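Local coordinates for protein biphenyl 2,3-Dioxygenase Beta Subunit (Sphingobium yanoikuyae, PDB 2GBW) that forms the beta subunit of a Rieske non-heme iron ring-hydroxylating oxygenase, probably supporting the biphenyl dioxygenation carried out with its alpha subunit, at residues T137-K143 against R155-D161; I44-I50 against A68-D74; E132-H136 against Q166-F172. All blocks are in the same frame, centred on the assembly; numbering follows the deposited sequence.

From the N terminus, contact 2 comes first: strand 44-49 is rejoined by 68-74 after an irregular excursion of 17 residues, and that loop closes before the other two contacts open. Contact 3 opens at 132-136 and closes at 166-172, near the C terminus; nested inside it, contact 1 is the hairpin of strands 132-147 and 150-160. Strand 132-147 serves contacts 1 and 3, while strand 150-160 lies beside strand 44-49, L158 N 2.9 Å from W47 O, so contacts 1 and 2 share one sheet. Y71 OH lies 2.7 Å from L170 O, where the C-terminal loop of contact 3 meets the sheet-edge segment of contact 2.

Contact 1: residues T137-K143 against R155-D161; sequences TLGREDK and RRKLILD
This is an antiparallel beta hairpin within the curved sheet of an NTF2-like fold. T137-K143 is fully extended and R155-L160 runs against it at 155°, the axes approaching to 4.6 Å. G139/I159, E141/K157 and K143/R155 are hydrogen-bonded pairs; L138/L160, R140/L158 and D142/R156 are non-hydrogen-bonded. The ladder is tight at G139 O to I159 N (2.8 Å) and E141 N to K157 O (2.8 Å), and longer from R155 N to K143 O (3.3 Å).

The face of L138, R140, D142, L158, R156 and L160 divides into two zones. L138 (chi1 m) sets CD2 3.4 Å from L160 CD2 and 3.9 Å from L158 CB. Beyond it, D142 (m) receives a two-pronged salt bridge from R156 (t, t, m): NE to OD1 2.8 Å and NH2 to OD2 2.9 Å, both nearly straight. R140 (t, t, p) lays its guanidinium flat on that of R156, centres 4.5 Å apart and planes at 28°. The like charges are balanced by D142 and by the terminal carboxylate of C174, which salt-bridges both arginines, with E23 a further partner of R156; Y20 also bonds D142.

T137, chi1 p, donates OG1 to D161 OD2 at 2.7 Å, while D161 N reaches T137 O at 3.0 Å; R100 and K98 of a neighbouring beta subunit bind the same aspartate. On the other face, E141 (m) and all-trans K157 stand side by side, E141 OE1 and K157 NZ 4.4 Å apart, bridged by a water 2.4 Å from OE1 and 2.9 Å from NZ.

Contact 2: residues I44-I50 against A68-D74; sequences IHYWMPI and AAIYNDD
Y71, M48 and I50 lose the most area here, at the end of the ladder where its regularity breaks down. Strand 44-49 pairs with strand 71-73 antiparallel, axes 4.4 Å apart at closest and 161° between directions. Y46/D73 is the hydrogen-bonded pair (Y46 N to D73 O and D73 N to Y46 O, both 3.0 Å), followed by non-hydrogen-bonded W47/N72.

At M48 the register slips. M48 N donates to Y71 O at 2.9 Å, but M48 O accepts from I70 N at 2.8 Å, so two residues face one. I70 (phi/psi -72/-41) turns the chain through a corner.

Y71 (chi1 m) takes the edge of Y46 (chi1 t) on its ring face: an offset edge-to-face pair, centroids 5.3 Å apart and planes at 61°. Extended M48 (t, t, m) brings SD to the edge of the same ring, 5.1 Å from its centroid, a Met-aromatic contact. The Y71 hydroxyl bonds to L170 O. I50 (m, t) carries CD1 to 3.6 Å from A68 CB; its N makes a weak bond to A68 O at 3.4 Å.

On the face opposite Y71, beside W47, H45 NE2 donates to N72 OD1 at 2.6 Å. H45 has been seen as a zinc ligand, though no zinc sits on this chain. Outside the segments, D73 and D74 salt-bridge basic side chains of a neighbouring alpha subunit, and D74 caps helix 75-84. The arrangement is a classic beta bulge, M48 against I70 and Y71, where edge strand 71-73 joins strand 44-49 at one side of the NTF2-like sheet.

Contact 3: residues E132-H136 against Q166-F172; sequences EVTVH and QDKNLYF
E132-H136 is a regular strand, extended at every residue, whereas Q166-F172 has no repeating structure and meets it through side chains and bridging waters, without direct backbone hydrogen bonds between the two. The closest alpha carbons, those of T134 and D167, are 6.1 Å apart. D167 and N169 are extended around a helical K168 (-57/-35); N169 OD1 then accepts from Y171 N at 2.9 Å, an Asx turn, and Y171 centres an inverse gamma turn.

E132, T134 and H136 direct their CA-to-CB bonds toward the loop, while V135 points away. D167 (chi1 t) is the hub: its OD2 accepts from T134 OG1 (chi1 p) at 2.8 Å and from H136 NE2 (chi1 m) at 2.8 Å, the latter nearly linear (170°). R126 adds a salt bridge to the same oxygen. Over one face of the imidazole lies F172 (chi1 p), its CZ 3.8 Å from H136 CD2, the two rings oblique, and L170 CD2 approaches H136 CE1 at 3.5 Å. At the other end K168 NZ forms a salt bridge with E132 OE2, 3.0 Å; one water joins E132 OE2 (3.1 Å) to D167 OD1 (2.7 Å).

H136 has been observed as a zinc ligand; on this metal-free chain, the bond to D167 implies that NE2 carries a proton and that OD2 of the buried carboxylate is met by three donors, T134, H136 and R126.

Contact 1: residues T137-K143 against R155-D161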
loop_
_atom_site.group_PDB
_atom_site.type_symbol
_atom_site.label_atom_id
_atom_site.label_comp_id
_atom_site.label_asym_id
_atom_site.label_seq_id
_atom_site.Cartn_x
_atom_site.Cartn_y
_atom_site.Cartn_z
ATOM N N THR B 137 -16.244 -1.826 0.750
ATOM C CA THR B 137 -17.199 -2.784 1.264
ATOM C C THR B 137 -18.294 -2.078 1.988
ATOM O O THR B 137 -18.058 -1.064 2.680
ATOM C CB THR B 137 -16.589 -3.877 2.127
ATOM O OG1 THR B 137 -15.983 -3.304 3.288
ATOM C CG2 THR B 137 -15.544 -4.623 1.323
ATOM N N LEU B 138 -19.496 -2.611 1.758
ATOM C CA LEU B 138 -20.747 -2.058 2.288
ATOM C C LEU B 138 -21.755 -3.150 2.674
ATOM O O LEU B 138 -21.758 -4.253 2.086
ATOM C CB LEU B 138 -21.468 -1.191 1.220
ATOM C CG LEU B 138 -20.815 -0.015 0.497
ATOM C CD1 LEU B 138 -20.217 -0.578 -0.796
ATOM C CD2 LEU B 138 -21.793 1.174 0.177
ATOM N N GLY B 139 -22.608 -2.814 3.637
ATOM C CA GLY B 139 -23.869 -3.553 3.894
ATOM C C GLY B 139 -24.978 -2.817 3.151
ATOM O O GLY B 139 -24.988 -1.574 2.992
ATOM N N ARG B 140 -25.908 -3.569 2.621
ATOM C CA ARG B 140 -27.036 -3.017 1.941
ATOM C C ARG B 140 -28.302 -3.556 2.637
ATOM O O ARG B 140 -28.408 -4.748 2.927
ATOM C CB ARG B 140 -27.014 -3.414 0.469
ATOM C CG ARG B 140 -28.255 -2.943 -0.276
ATOM C CD ARG B 140 -28.101 -3.037 -1.777
ATOM N NE ARG B 140 -27.976 -4.428 -2.219
ATOM C CZ ARG B 140 -27.746 -4.806 -3.467
ATOM N NH1 ARG B 140 -27.658 -3.916 -4.424
ATOM N NH2 ARG B 140 -27.647 -6.103 -3.762
ATOM N N GLU B 141 -29.239 -2.658 2.914
ATOM C CA GLU B 141 -30.512 -3.000 3.531
ATOM C C GLU B 141 -31.581 -2.439 2.586
ATOM O O GLU B 141 -31.723 -1.217 2.491
ATOM C CB GLU B 141 -30.611 -2.423 4.946
ATOM C CG GLU B 141 -29.545 -2.971 5.889
ATOM C CD GLU B 141 -29.471 -2.294 7.256
ATOM O OE1 GLU B 141 -30.228 -1.329 7.547
ATOM O OE2 GLU B 141 -28.622 -2.771 8.059
ATOM N N ASP B 142 -32.274 -3.336 1.857
ATOM C CA ASP B 142 -33.344 -2.961 0.879
ATOM C C ASP B 142 -34.708 -3.352 1.392
ATOM O O ASP B 142 -34.846 -4.353 2.104
ATOM C CB ASP B 142 -33.163 -3.690 -0.469
ATOM C CG ASP B 142 -32.001 -3.175 -1.322
ATOM O OD1 ASP B 142 -31.466 -2.059 -1.081
ATOM O OD2 ASP B 142 -31.657 -3.903 -2.308
ATOM N N LYS B 143 -35.722 -2.593 0.966
ATOM C CA LYS B 143 -37.104 -3.040 0.895
ATOM C C LYS B 143 -37.409 -3.134 -0.583
ATOM O O LYS B 143 -37.226 -2.149 -1.326
ATOM C CB LYS B 143 -38.060 -2.041 1.510
ATOM C CG LYS B 143 -37.817 -1.698 2.997
ATOM C CD LYS B 143 -39.149 -1.547 3.750
ATOM C CE LYS B 143 -39.831 -2.902 4.018
ATOM N NZ LYS B 143 -41.334 -2.885 4.145
ATOM N N ARG B 155 -36.771 1.101 -1.063
ATOM C CA ARG B 155 -35.916 1.708 -0.029
ATOM C C ARG B 155 -34.576 1.039 -0.102
ATOM O O ARG B 155 -34.518 -0.172 -0.216
ATOM C CB ARG B 155 -36.499 1.471 1.376
ATOM C CG ARG B 155 -37.882 2.120 1.644
ATOM C CD ARG B 155 -37.645 3.604 1.853
ATOM N NE ARG B 155 -38.827 4.376 2.238
ATOM C CZ ARG B 155 -39.826 4.716 1.429
ATOM N NH1 ARG B 155 -39.840 4.341 0.153
ATOM N NH2 ARG B 155 -40.854 5.405 1.927
ATOM N N ARG B 156 -33.504 1.834 -0.121
ATOM C CA ARG B 156 -32.143 1.294 -0.164
ATOM C C ARG B 156 -31.313 2.065 0.802
ATOM O O ARG B 156 -31.156 3.284 0.666
ATOM C CB ARG B 156 -31.554 1.348 -1.564
ATOM C CG ARG B 156 -30.038 0.952 -1.660
ATOM C CD ARG B 156 -29.728 0.471 -3.055
ATOM N NE ARG B 156 -30.282 -0.829 -3.350
ATOM C CZ ARG B 156 -30.358 -1.350 -4.575
ATOM N NH1 ARG B 156 -29.890 -0.653 -5.616
ATOM N NH2 ARG B 156 -30.912 -2.554 -4.757
ATOM N N LYS B 157 -30.789 1.357 1.793
ATOM C CA LYS B 157 -29.859 1.947 2.745
ATOM C C LYS B 157 -28.521 1.276 2.580
ATOM O O LYS B 157 -28.472 0.039 2.592
ATOM C CB LYS B 157 -30.377 1.790 4.178
ATOM C CG LYS B 157 -29.567 2.565 5.217
ATOM C CD LYS B 157 -30.244 2.392 6.578
ATOM C CE LYS B 157 -29.474 3.109 7.678
ATOM N NZ LYS B 157 -30.222 2.826 8.937
ATOM N N LEU B 158 -27.455 2.092 2.437
ATOM C CA LEU B 158 -26.084 1.633 2.174
ATOM C C LEU B 158 -25.209 2.044 3.329
ATOM O O LEU B 158 -25.103 3.254 3.657
ATOM C CB LEU B 158 -25.529 2.232 0.871
ATOM C CG LEU B 158 -26.324 1.849 -0.412
ATOM C CD1 LEU B 158 -26.001 2.715 -1.639
ATOM C CD2 LEU B 158 -26.151 0.330 -0.706
ATOM N N ILE B 159 -24.567 1.064 3.947
ATOM C CA ILE B 159 -23.818 1.270 5.171
ATOM C C ILE B 159 -22.339 1.035 4.868
ATOM O O ILE B 159 -21.907 -0.094 4.657
ATOM C CB ILE B 159 -24.284 0.326 6.254
ATOM C CG1 ILE B 159 -25.814 0.495 6.446
ATOM C CG2 ILE B 159 -23.465 0.619 7.514
ATOM C CD1 ILE B 159 -26.468 -0.715 6.969
ATOM N N LEU B 160 -21.576 2.114 4.782
ATOM C CA LEU B 160 -20.186 2.036 4.424
ATOM C C LEU B 160 -19.357 1.433 5.541
ATOM O O LEU B 160 -19.500 1.835 6.704
ATOM C CB LEU B 160 -19.681 3.440 4.129
ATOM C CG LEU B 160 -20.143 4.064 2.849
ATOM C CD1 LEU B 160 -19.661 5.568 2.807
ATOM C CD2 LEU B 160 -19.552 3.275 1.715
ATOM N N ASP B 161 -18.400 0.567 5.216
ATOM C CA ASP B 161 -17.580 0.054 6.294
ATOM C C ASP B 161 -16.439 1.033 6.755
ATOM O O ASP B 161 -16.050 0.942 7.891
ATOM C CB ASP B 161 -16.987 -1.301 5.974
ATOM C CG ASP B 161 -18.042 -2.380 5.890
ATOM O OD1 ASP B 161 -19.123 -2.179 6.472
ATOM O OD2 ASP B 161 -17.797 -3.406 5.232
HETATM O O HOH W 1 -29.949 -0.017 9.588
#

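Contact 2: residues I44-I50 against A68-D74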
loop_
_atom_site.group_PDB
_atom_site.type_symbol
_atom_site.label_atom_id
_atom_site.label_comp_id
_atom_site.label_asym_id
_atom_site.label_seq_id
_atom_site.Cartn_x
_atom_site.Cartn_y
_atom_site.Cartn_z
ATOM N N ILE B 44 -38.799 5.578 -4.356
ATOM C CA ILE B 44 -37.491 5.226 -3.828
ATOM C C ILE B 44 -36.971 6.259 -2.833
ATOM O O ILE B 44 -37.181 7.439 -3.006
ATOM C CB ILE B 44 -36.433 5.047 -5.004
ATOM C CG1 ILE B 44 -35.078 4.585 -4.474
ATOM C CG2 ILE B 44 -36.249 6.307 -5.844
ATOM C CD1 ILE B 44 -35.084 3.288 -3.782
ATOM N N HIS B 45 -36.326 5.783 -1.782
ATOM C CA HIS B 45 -35.389 6.593 -0.997
ATOM C C HIS B 45 -34.099 5.828 -1.011
ATOM O O HIS B 45 -34.047 4.703 -0.555
ATOM C CB HIS B 45 -35.873 6.800 0.431
ATOM C CG HIS B 45 -34.963 7.665 1.253
ATOM N ND1 HIS B 45 -34.655 7.376 2.567
ATOM C CD2 HIS B 45 -34.261 8.766 0.929
ATOM C CE1 HIS B 45 -33.815 8.289 3.021
ATOM N NE2 HIS B 45 -33.545 9.134 2.042
ATOM N N TYR B 46 -33.049 6.479 -1.518
ATOM C CA TYR B 46 -31.756 5.888 -1.705
ATOM C C TYR B 46 -30.832 6.660 -0.775
ATOM O O TYR B 46 -30.637 7.857 -0.955
ATOM C CB TYR B 46 -31.389 6.069 -3.166
ATOM C CG TYR B 46 -30.149 5.384 -3.613
ATOM C CD1 TYR B 46 -28.919 5.907 -3.264
ATOM C CD2 TYR B 46 -30.184 4.213 -4.393
ATOM C CE1 TYR B 46 -27.762 5.340 -3.694
ATOM C CE2 TYR B 46 -28.985 3.603 -4.812
ATOM C CZ TYR B 46 -27.797 4.182 -4.462
ATOM O OH TYR B 46 -26.584 3.633 -4.852
ATOM N N TRP B 47 -30.315 5.980 0.249
ATOM C CA TRP B 47 -29.747 6.620 1.431
ATOM C C TRP B 47 -28.439 5.949 1.872
ATOM O O TRP B 47 -28.395 4.759 2.073
ATOM C CB TRP B 47 -30.784 6.595 2.532
ATOM C CG TRP B 47 -30.405 7.167 3.819
ATOM C CD1 TRP B 47 -29.573 8.214 4.043
ATOM C CD2 TRP B 47 -30.852 6.713 5.080
ATOM N NE1 TRP B 47 -29.474 8.446 5.396
ATOM C CE2 TRP B 47 -30.276 7.543 6.051
ATOM C CE3 TRP B 47 -31.727 5.685 5.480
ATOM C CZ2 TRP B 47 -30.497 7.355 7.410
ATOM C CZ3 TRP B 47 -31.948 5.497 6.840
ATOM C CH2 TRP B 47 -31.323 6.341 7.779
ATOM N N MET B 48 -27.387 6.759 1.970
ATOM C CA MET B 48 -26.049 6.342 2.452
ATOM C C MET B 48 -25.597 7.293 3.585
ATOM O O MET B 48 -24.977 8.326 3.338
ATOM C CB MET B 48 -25.016 6.328 1.323
ATOM C CG MET B 48 -23.568 5.805 1.729
ATOM S SD MET B 48 -22.383 5.982 0.379
ATOM C CE MET B 48 -23.000 4.636 -0.714
ATOM N N PRO B 49 -25.935 6.959 4.838
ATOM C CA PRO B 49 -25.663 7.852 5.984
ATOM C C PRO B 49 -24.227 7.983 6.254
ATOM O O PRO B 49 -23.456 7.104 5.899
ATOM C CB PRO B 49 -26.319 7.156 7.173
ATOM C CG PRO B 49 -26.964 5.982 6.655
ATOM C CD PRO B 49 -26.717 5.779 5.222
ATOM N N ILE B 50 -23.865 9.086 6.913
ATOM C CA ILE B 50 -22.499 9.241 7.462
ATOM C C ILE B 50 -22.560 8.785 8.927
ATOM O O ILE B 50 -23.250 9.379 9.749
ATOM C CB ILE B 50 -22.013 10.680 7.368
ATOM C CG1 ILE B 50 -21.844 11.085 5.906
ATOM C CG2 ILE B 50 -20.724 10.830 8.136
ATOM C CD1 ILE B 50 -22.081 12.512 5.710
ATOM N N ALA B 68 -26.795 14.371 8.087
ATOM C CA ALA B 68 -25.839 14.252 6.980
ATOM C C ALA B 68 -25.818 12.834 6.365
ATOM O O ALA B 68 -25.843 11.810 7.040
ATOM C CB ALA B 68 -24.434 14.639 7.410
ATOM N N ALA B 69 -25.801 12.811 5.057
ATOM C CA ALA B 69 -25.639 11.587 4.311
ATOM C C ALA B 69 -24.988 11.863 2.971
ATOM O O ALA B 69 -25.243 12.904 2.370
ATOM C CB ALA B 69 -27.011 10.972 4.094
ATOM N N ILE B 70 -24.218 10.889 2.491
ATOM C CA ILE B 70 -23.507 10.973 1.186
ATOM C C ILE B 70 -24.515 10.869 0.042
ATOM O O ILE B 70 -24.431 11.607 -0.947
ATOM C CB ILE B 70 -22.391 9.914 1.086
ATOM C CG1 ILE B 70 -21.331 10.211 2.181
ATOM C CG2 ILE B 70 -21.712 9.930 -0.320
ATOM C CD1 ILE B 70 -20.476 8.975 2.536
ATOM N N TYR B 71 -25.487 9.982 0.202
ATOM C CA TYR B 71 -26.679 9.962 -0.638
ATOM C C TYR B 71 -27.943 10.097 0.225
ATOM O O TYR B 71 -28.062 9.498 1.292
ATOM C CB TYR B 71 -26.792 8.641 -1.425
ATOM C CG TYR B 71 -25.783 8.379 -2.514
ATOM C CD1 TYR B 71 -24.477 7.946 -2.233
ATOM C CD2 TYR B 71 -26.117 8.566 -3.851
ATOM C CE1 TYR B 71 -23.562 7.725 -3.276
ATOM C CE2 TYR B 71 -25.224 8.314 -4.869
ATOM C CZ TYR B 71 -23.938 7.885 -4.571
ATOM O OH TYR B 71 -23.068 7.646 -5.619
ATOM N N ASN B 72 -28.879 10.902 -0.248
ATOM C CA ASN B 72 -30.157 11.088 0.393
ATOM C C ASN B 72 -31.159 11.576 -0.651
ATOM O O ASN B 72 -31.560 12.742 -0.662
ATOM C CB ASN B 72 -29.996 12.075 1.544
ATOM C CG ASN B 72 -31.018 11.905 2.606
ATOM O OD1 ASN B 72 -32.020 11.182 2.448
ATOM N ND2 ASN B 72 -30.811 12.629 3.704
ATOM N N ASP B 73 -31.607 10.650 -1.494
ATOM C CA ASP B 73 -32.225 10.990 -2.767
ATOM C C ASP B 73 -33.575 10.360 -2.939
ATOM O O ASP B 73 -33.793 9.210 -2.483
ATOM C CB ASP B 73 -31.352 10.489 -3.925
ATOM C CG ASP B 73 -29.988 11.196 -4.006
ATOM O OD1 ASP B 73 -29.852 12.324 -3.504
ATOM O OD2 ASP B 73 -29.049 10.573 -4.549
ATOM N N ASP B 74 -34.453 11.118 -3.611
ATOM C CA ASP B 74 -35.697 10.608 -4.183
ATOM C C ASP B 74 -35.480 10.269 -5.675
ATOM O O ASP B 74 -34.382 10.386 -6.184
ATOM C CB ASP B 74 -36.850 11.601 -3.924
ATOM C CG ASP B 74 -36.738 12.907 -4.714
ATOM O OD1 ASP B 74 -35.926 12.968 -5.652
ATOM O OD2 ASP B 74 -37.446 13.904 -4.354
HETATM O O HOH W 2 -28.278 10.199 7.305
HETATM O O HOH W 3 -25.088 11.515 9.839
#

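Contact 3: residues E132-H136 against Q166-F172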
loop_
_atom_site.group_PDB
_atom_site.type_symbol
_atom_site.label_atom_id
_atom_site.label_comp_id
_atom_site.label_asym_id
_atom_site.label_seq_id
_atom_site.Cartn_x
_atom_site.Cartn_y
_atom_site.Cartn_z
ATOM N N GLU B 132 -4.661 2.785 -11.077
ATOM C CA GLU B 132 -5.549 3.178 -10.000
ATOM C C GLU B 132 -6.524 2.073 -9.675
ATOM O O GLU B 132 -7.135 1.540 -10.565
ATOM C CB GLU B 132 -6.280 4.463 -10.382
ATOM C CG GLU B 132 -7.030 5.138 -9.236
ATOM C CD GLU B 132 -7.428 6.621 -9.512
ATOM O OE1 GLU B 132 -6.960 7.214 -10.482
ATOM O OE2 GLU B 132 -8.271 7.147 -8.730
ATOM N N VAL B 133 -6.604 1.712 -8.410
ATOM C CA VAL B 133 -7.447 0.604 -7.921
ATOM C C VAL B 133 -7.968 1.061 -6.553
ATOM O O VAL B 133 -7.186 1.516 -5.684
ATOM C CB VAL B 133 -6.664 -0.715 -7.617
ATOM C CG1 VAL B 133 -7.638 -1.821 -7.141
ATOM C CG2 VAL B 133 -5.824 -1.183 -8.749
ATOM N N THR B 134 -9.275 1.012 -6.373
ATOM C CA THR B 134 -9.861 1.271 -5.086
ATOM C C THR B 134 -10.893 0.197 -4.802
ATOM O O THR B 134 -11.492 -0.422 -5.741
ATOM C CB THR B 134 -10.511 2.632 -5.055
ATOM O OG1 THR B 134 -11.553 2.707 -6.014
ATOM C CG2 THR B 134 -9.441 3.812 -5.275
ATOM N N VAL B 135 -11.080 -0.031 -3.507
ATOM C CA VAL B 135 -11.969 -1.132 -3.055
ATOM C C VAL B 135 -12.869 -0.675 -1.944
ATOM O O VAL B 135 -12.404 -0.016 -1.009
ATOM C CB VAL B 135 -11.148 -2.301 -2.575
ATOM C CG1 VAL B 135 -12.117 -3.501 -2.137
ATOM C CG2 VAL B 135 -10.141 -2.730 -3.659
ATOM N N HIS B 136 -14.157 -1.029 -2.008
ATOM C CA HIS B 136 -15.124 -0.604 -0.996
ATOM C C HIS B 136 -15.911 -1.806 -0.526
ATOM O O HIS B 136 -16.219 -2.705 -1.318
ATOM C CB HIS B 136 -16.115 0.427 -1.546
ATOM C CG HIS B 136 -15.474 1.662 -2.067
ATOM N ND1 HIS B 136 -15.241 2.791 -1.290
ATOM C CD2 HIS B 136 -14.990 1.933 -3.292
ATOM C CE1 HIS B 136 -14.686 3.717 -2.054
ATOM N NE2 HIS B 136 -14.466 3.202 -3.251
ATOM N N GLN B 166 -11.220 5.912 1.058
ATOM C CA GLN B 166 -9.895 5.938 0.393
ATOM C C GLN B 166 -10.110 5.815 -1.122
ATOM O O GLN B 166 -9.793 4.766 -1.759
ATOM C CB GLN B 166 -8.955 4.854 0.968
ATOM C CG GLN B 166 -8.833 4.957 2.459
ATOM C CD GLN B 166 -7.706 4.136 3.066
ATOM O OE1 GLN B 166 -7.865 3.533 4.165
ATOM N NE2 GLN B 166 -6.578 4.093 2.373
ATOM N N ASP B 167 -10.762 6.838 -1.678
ATOM C CA ASP B 167 -11.007 6.908 -3.133
ATOM C C ASP B 167 -11.283 8.373 -3.429
ATOM O O ASP B 167 -11.685 9.116 -2.508
ATOM C CB ASP B 167 -12.234 6.038 -3.450
ATOM C CG ASP B 167 -12.506 5.768 -4.942
ATOM O OD1 ASP B 167 -12.092 6.528 -5.830
ATOM O OD2 ASP B 167 -13.249 4.736 -5.224
ATOM N N LYS B 168 -11.093 8.777 -4.688
ATOM C CA LYS B 168 -11.474 10.112 -5.126
ATOM C C LYS B 168 -12.936 10.419 -4.900
ATOM O O LYS B 168 -13.286 11.568 -4.651
ATOM C CB LYS B 168 -11.187 10.267 -6.626
ATOM C CG LYS B 168 -9.710 10.417 -6.967
ATOM C CD LYS B 168 -9.568 10.269 -8.485
ATOM C CE LYS B 168 -8.156 10.704 -8.936
ATOM N NZ LYS B 168 -7.086 9.884 -8.361
ATOM N N ASN B 169 -13.811 9.413 -5.040
ATOM C CA ASN B 169 -15.244 9.666 -4.943
ATOM C C ASN B 169 -15.994 8.388 -4.648
ATOM O O ASN B 169 -15.392 7.290 -4.637
ATOM C CB ASN B 169 -15.770 10.257 -6.239
ATOM C CG ASN B 169 -15.640 9.272 -7.454
ATOM O OD1 ASN B 169 -16.316 8.230 -7.550
ATOM N ND2 ASN B 169 -14.797 9.664 -8.402
ATOM N N LEU B 170 -17.282 8.536 -4.386
ATOM C CA LEU B 170 -18.211 7.413 -4.202
ATOM C C LEU B 170 -19.317 7.496 -5.219
ATOM O O LEU B 170 -20.492 7.145 -4.916
ATOM C CB LEU B 170 -18.795 7.419 -2.754
ATOM C CG LEU B 170 -17.883 7.004 -1.613
ATOM C CD1 LEU B 170 -18.457 7.380 -0.213
ATOM C CD2 LEU B 170 -17.644 5.502 -1.633
ATOM N N TYR B 171 -18.931 7.911 -6.438
ATOM C CA TYR B 171 -19.851 8.083 -7.557
ATOM C C TYR B 171 -20.043 6.745 -8.294
ATOM O O TYR B 171 -19.661 6.582 -9.471
ATOM C CB TYR B 171 -19.424 9.232 -8.533
ATOM C CG TYR B 171 -20.635 9.909 -9.131
ATOM C CD1 TYR B 171 -21.375 9.305 -10.150
ATOM C CD2 TYR B 171 -21.148 11.065 -8.579
ATOM C CE1 TYR B 171 -22.532 9.901 -10.665
ATOM C CE2 TYR B 171 -22.271 11.684 -9.093
ATOM C CZ TYR B 171 -23.003 11.072 -10.112
ATOM O OH TYR B 171 -24.147 11.665 -10.627
ATOM N N PHE B 172 -20.700 5.829 -7.587
ATOM C CA PHE B 172 -21.210 4.564 -8.169
ATOM C C PHE B 172 -22.447 4.173 -7.421
ATOM O O PHE B 172 -22.630 4.541 -6.276
ATOM C CB PHE B 172 -20.164 3.475 -8.105
ATOM C CG PHE B 172 -19.648 3.197 -6.745
ATOM C CD1 PHE B 172 -20.311 2.309 -5.904
ATOM C CD2 PHE B 172 -18.497 3.856 -6.282
ATOM C CE1 PHE B 172 -19.815 2.047 -4.630
ATOM C CE2 PHE B 172 -17.982 3.620 -5.024
ATOM C CZ PHE B 172 -18.611 2.737 -4.191
HETATM O O HOH W 4 -8.426 7.156 -5.718
HETATM O O HOH W 5 -11.363 6.712 -8.403
HETATM O O HOH W 6 -11.752 2.728 -1.170
#